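Local coordinates for protein pyruvate kinase (Pseudomonas aeruginosa, PDB 6QXL) that probably catalyses the last step of glycolysis, transferring the phosphoryl group of phosphoenolpyruvate to ADP to give pyruvate and ATP, and binds glucose-6-phosphate at a regulatory site, at residues N372-I377 / G453-L458. Sequence-based numbering, arbitrary orientation.
Sequences NHFPGI and GDWVIL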
ATOM      1  N   ASN A 372       9.891  -8.966  15.324  1.00 35.71           N
ATOM      2  CA  ASN A 372       9.951  -8.954  13.866  1.00 37.78           C
ATOM      3  C   ASN A 372      10.871  -7.901  13.296  1.00 40.01           C
ATOM      4  O   ASN A 372      11.210  -7.995  12.138  1.00 43.18           O
ATOM      5  CB  ASN A 372       8.546  -8.800  13.248  1.00 38.76           C
ATOM      6  CG  ASN A 372       7.825 -10.137  13.113  1.00 38.59           C
ATOM      7  OD1 ASN A 372       8.283 -11.179  13.578  1.00 40.09           O
ATOM      8  ND2 ASN A 372       6.691 -10.099  12.483  1.00 38.02           N
ATOM      9  N   HIS A 373      11.272  -6.893  14.075  1.00 40.89           N
ATOM     10  CA  HIS A 373      12.142  -5.834  13.560  1.00 40.18           C
ATOM     11  C   HIS A 373      13.544  -5.787  14.130  1.00 41.83           C
ATOM     12  O   HIS A 373      14.411  -5.241  13.480  1.00 41.86           O
ATOM     13  CB  HIS A 373      11.458  -4.497  13.709  1.00 40.55           C
ATOM     14  CG  HIS A 373      10.221  -4.369  12.872  1.00 40.58           C
ATOM     15  ND1 HIS A 373       8.982  -4.755  13.329  1.00 39.09           N
ATOM     16  CD2 HIS A 373      10.032  -3.936  11.599  1.00 39.09           C
ATOM     17  CE1 HIS A 373       8.079  -4.541  12.388  1.00 40.67           C
ATOM     18  NE2 HIS A 373       8.699  -4.080  11.319  1.00 40.39           N
ATOM     19  N   PHE A 374      13.775  -6.329  15.322  1.00 48.45           N
ATOM     20  CA  PHE A 374      15.119  -6.392  15.901  1.00 56.70           C
ATOM     21  C   PHE A 374      15.588  -7.848  15.732  1.00 57.52           C
ATOM     22  O   PHE A 374      15.283  -8.693  16.552  1.00 60.86           O
ATOM     23  CB  PHE A 374      15.090  -5.908  17.373  1.00 61.71           C
ATOM     24  CG  PHE A 374      16.462  -5.840  18.078  1.00 70.69           C
ATOM     25  CD1 PHE A 374      17.648  -5.505  17.406  1.00 78.18           C
ATOM     26  CD2 PHE A 374      16.553  -6.076  19.464  1.00 66.03           C
ATOM     27  CE1 PHE A 374      18.864  -5.413  18.097  1.00 69.67           C
ATOM     28  CE2 PHE A 374      17.759  -5.980  20.145  1.00 60.58           C
ATOM     29  CZ  PHE A 374      18.912  -5.654  19.457  1.00 62.11           C
ATOM     30  N   PRO A 375      16.331  -8.137  14.659  1.00 58.95           N
ATOM     31  CA  PRO A 375      16.622  -9.540  14.327  1.00 60.61           C
ATOM     32  C   PRO A 375      17.576 -10.241  15.304  1.00 62.26           C
ATOM     33  O   PRO A 375      17.655 -11.469  15.311  1.00 77.28           O
ATOM     34  CB  PRO A 375      17.266  -9.429  12.960  1.00 59.40           C
ATOM     35  CG  PRO A 375      18.032  -8.151  13.051  1.00 60.63           C
ATOM     36  CD  PRO A 375      17.165  -7.214  13.861  1.00 60.36           C
ATOM     37  N   GLY A 376      18.276  -9.473  16.140  1.00 61.34           N
ATOM     38  CA  GLY A 376      19.033 -10.033  17.242  1.00 60.05           C
ATOM     39  C   GLY A 376      18.198 -10.839  18.227  1.00 64.88           C
ATOM     40  O   GLY A 376      18.749 -11.664  18.967  1.00 74.07           O
ATOM     41  N   ILE A 377      16.882 -10.592  18.260  1.00 58.42           N
ATOM     42  CA  ILE A 377      15.981 -11.343  19.111  1.00 50.74           C
ATOM     43  C   ILE A 377      15.758 -12.736  18.533  1.00 48.17           C
ATOM     44  O   ILE A 377      15.306 -12.861  17.418  1.00 50.90           O
ATOM     45  CB  ILE A 377      14.654 -10.615  19.308  1.00 48.65           C
ATOM     46  CG1 ILE A 377      14.896  -9.398  20.192  1.00 54.56           C
ATOM     47  CG2 ILE A 377      13.610 -11.533  19.948  1.00 47.09           C
ATOM     48  CD1 ILE A 377      13.812  -8.345  20.089  1.00 62.70           C
ATOM     49  N   GLY A 453      25.314 -13.715  23.550  1.00 55.61           N
ATOM     50  CA  GLY A 453      25.319 -12.738  22.461  1.00 60.01           C
ATOM     51  C   GLY A 453      23.962 -12.525  21.801  1.00 59.56           C
ATOM     52  O   GLY A 453      23.690 -11.436  21.289  1.00 56.48           O
ATOM     53  N   ASP A 454      23.116 -13.549  21.825  1.00 54.46           N
ATOM     54  CA  ASP A 454      21.752 -13.408  21.368  1.00 51.44           C
ATOM     55  C   ASP A 454      20.935 -12.548  22.334  1.00 49.11           C
ATOM     56  O   ASP A 454      21.283 -12.401  23.498  1.00 37.74           O
ATOM     57  CB  ASP A 454      21.077 -14.786  21.229  1.00 54.80           C
ATOM     58  CG  ASP A 454      21.706 -15.662  20.153  1.00 57.81           C
ATOM     59  OD1 ASP A 454      22.287 -15.137  19.172  1.00 57.89           O
ATOM     60  OD2 ASP A 454      21.612 -16.908  20.292  1.00 62.61           O
ATOM     61  N   TRP A 455      19.860 -11.974  21.813  1.00 48.34           N
ATOM     62  CA  TRP A 455      18.900 -11.216  22.605  1.00 43.85           C
ATOM     63  C   TRP A 455      17.594 -11.970  22.721  1.00 38.91           C
ATOM     64  O   TRP A 455      17.309 -12.863  21.951  1.00 38.99           O
ATOM     65  CB  TRP A 455      18.629  -9.864  21.945  1.00 44.40           C
ATOM     66  CG  TRP A 455      19.765  -8.944  21.941  1.00 39.68           C
ATOM     67  CD1 TRP A 455      20.816  -8.932  21.066  1.00 41.60           C
ATOM     68  CD2 TRP A 455      19.962  -7.872  22.835  1.00 39.33           C
ATOM     69  NE1 TRP A 455      21.681  -7.902  21.375  1.00 44.61           N
ATOM     70  CE2 TRP A 455      21.180  -7.234  22.463  1.00 41.75           C
ATOM     71  CE3 TRP A 455      19.245  -7.381  23.932  1.00 41.73           C
ATOM     72  CZ2 TRP A 455      21.686  -6.144  23.148  1.00 37.35           C
ATOM     73  CZ3 TRP A 455      19.754  -6.291  24.624  1.00 41.64           C
ATOM     74  CH2 TRP A 455      20.961  -5.674  24.215  1.00 38.48           C
ATOM     75  N   VAL A 456      16.773 -11.558  23.666  1.00 36.17           N
ATOM     76  CA  VAL A 456      15.546 -12.266  23.985  1.00 35.48           C
ATOM     77  C   VAL A 456      14.524 -11.269  24.506  1.00 33.18           C
ATOM     78  O   VAL A 456      14.887 -10.255  25.071  1.00 39.83           O
ATOM     79  CB  VAL A 456      15.874 -13.398  25.016  1.00 37.52           C
ATOM     80  CG1 VAL A 456      14.965 -13.484  26.239  1.00 39.26           C
ATOM     81  CG2 VAL A 456      15.870 -14.693  24.279  1.00 39.59           C
ATOM     82  N   ILE A 457      13.260 -11.604  24.354  1.00 29.99           N
ATOM     83  CA  ILE A 457      12.187 -10.788  24.922  1.00 33.70           C
ATOM     84  C   ILE A 457      11.568 -11.568  26.064  1.00 35.35           C
ATOM     85  O   ILE A 457      11.292 -12.756  25.920  1.00 43.39           O
ATOM     86  CB  ILE A 457      11.089 -10.451  23.892  1.00 34.42           C
ATOM     87  CG1 ILE A 457      11.639  -9.464  22.871  1.00 37.59           C
ATOM     88  CG2 ILE A 457       9.850  -9.884  24.571  1.00 31.48           C
ATOM     89  CD1 ILE A 457      10.656  -9.079  21.790  1.00 39.42           C
ATOM     90  N   LEU A 458      11.350 -10.907  27.193  1.00 33.93           N
ATOM     91  CA  LEU A 458      10.636 -11.514  28.289  1.00 32.77           C
ATOM     92  C   LEU A 458       9.412 -10.689  28.568  1.00 30.48           C
ATOM     93  O   LEU A 458       9.495  -9.467  28.642  1.00 32.56           O
ATOM     94  CB  LEU A 458      11.533 -11.594  29.526  1.00 34.22           C
ATOM     95  CG  LEU A 458      10.989 -12.471  30.664  1.00 36.53           C
ATOM     96  CD1 LEU A 458      12.134 -13.071  31.437  1.00 41.22           C
ATOM     97  CD2 LEU A 458      10.072 -11.721  31.617  1.00 37.19           C
TER
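F374 turns a ring edge to one face of the W455 indole in a tilted edge-to-face pair, its centroid 5.0 Å from that of the five-membered ring and the planes at 55°. The bond to CB already points toward the strand, and chi1 of -176° sets F374 CG anti to the backbone N, beside the carbonyl carbon. F374 CE2 lies over the indole face, offset toward the rim, 4.0 Å from W455 CD2, while F374 CZ approaches W455 NE1 and W455 CE2. A broad, flat indole offers surface to several neighbours: besides F374, H477 of strand 470-477 stacks with it, and C359 of a second subunit packs against it.

A type I turn from F374 to I377, closed by I377 N to F374 O, links helix 359-373 to strand 377-383. G376 O accepts a hydrogen bond from W455 N at 3.1 Å, with the donor above the carbonyl plane. G376 fits because a CB here would crowd W455 CD1, which sits close against the turn. Beyond it, I377 pairs with W455 in a parallel bridge, and I377 CA makes a CH···O contact with W455 O at 3.5 Å.

I377 and W455 point to the same sheet face, joined by I457. I377 CG1 lies beside its backbone N (chi1 -71°), and the extended chain carries CD1 to CD1 of I457, 3.7 Å away. Branched, apolar isoleucines fill this buried layer, where T370 of helix 359-373 touches both.

Helix, tight turn and parallel neighbouring strands are typical of the alpha/beta C-terminal domain of pyruvate kinase, the domain that binds glucose-6-phosphate here; the ligand lies about 12 Å from the I457 side chain.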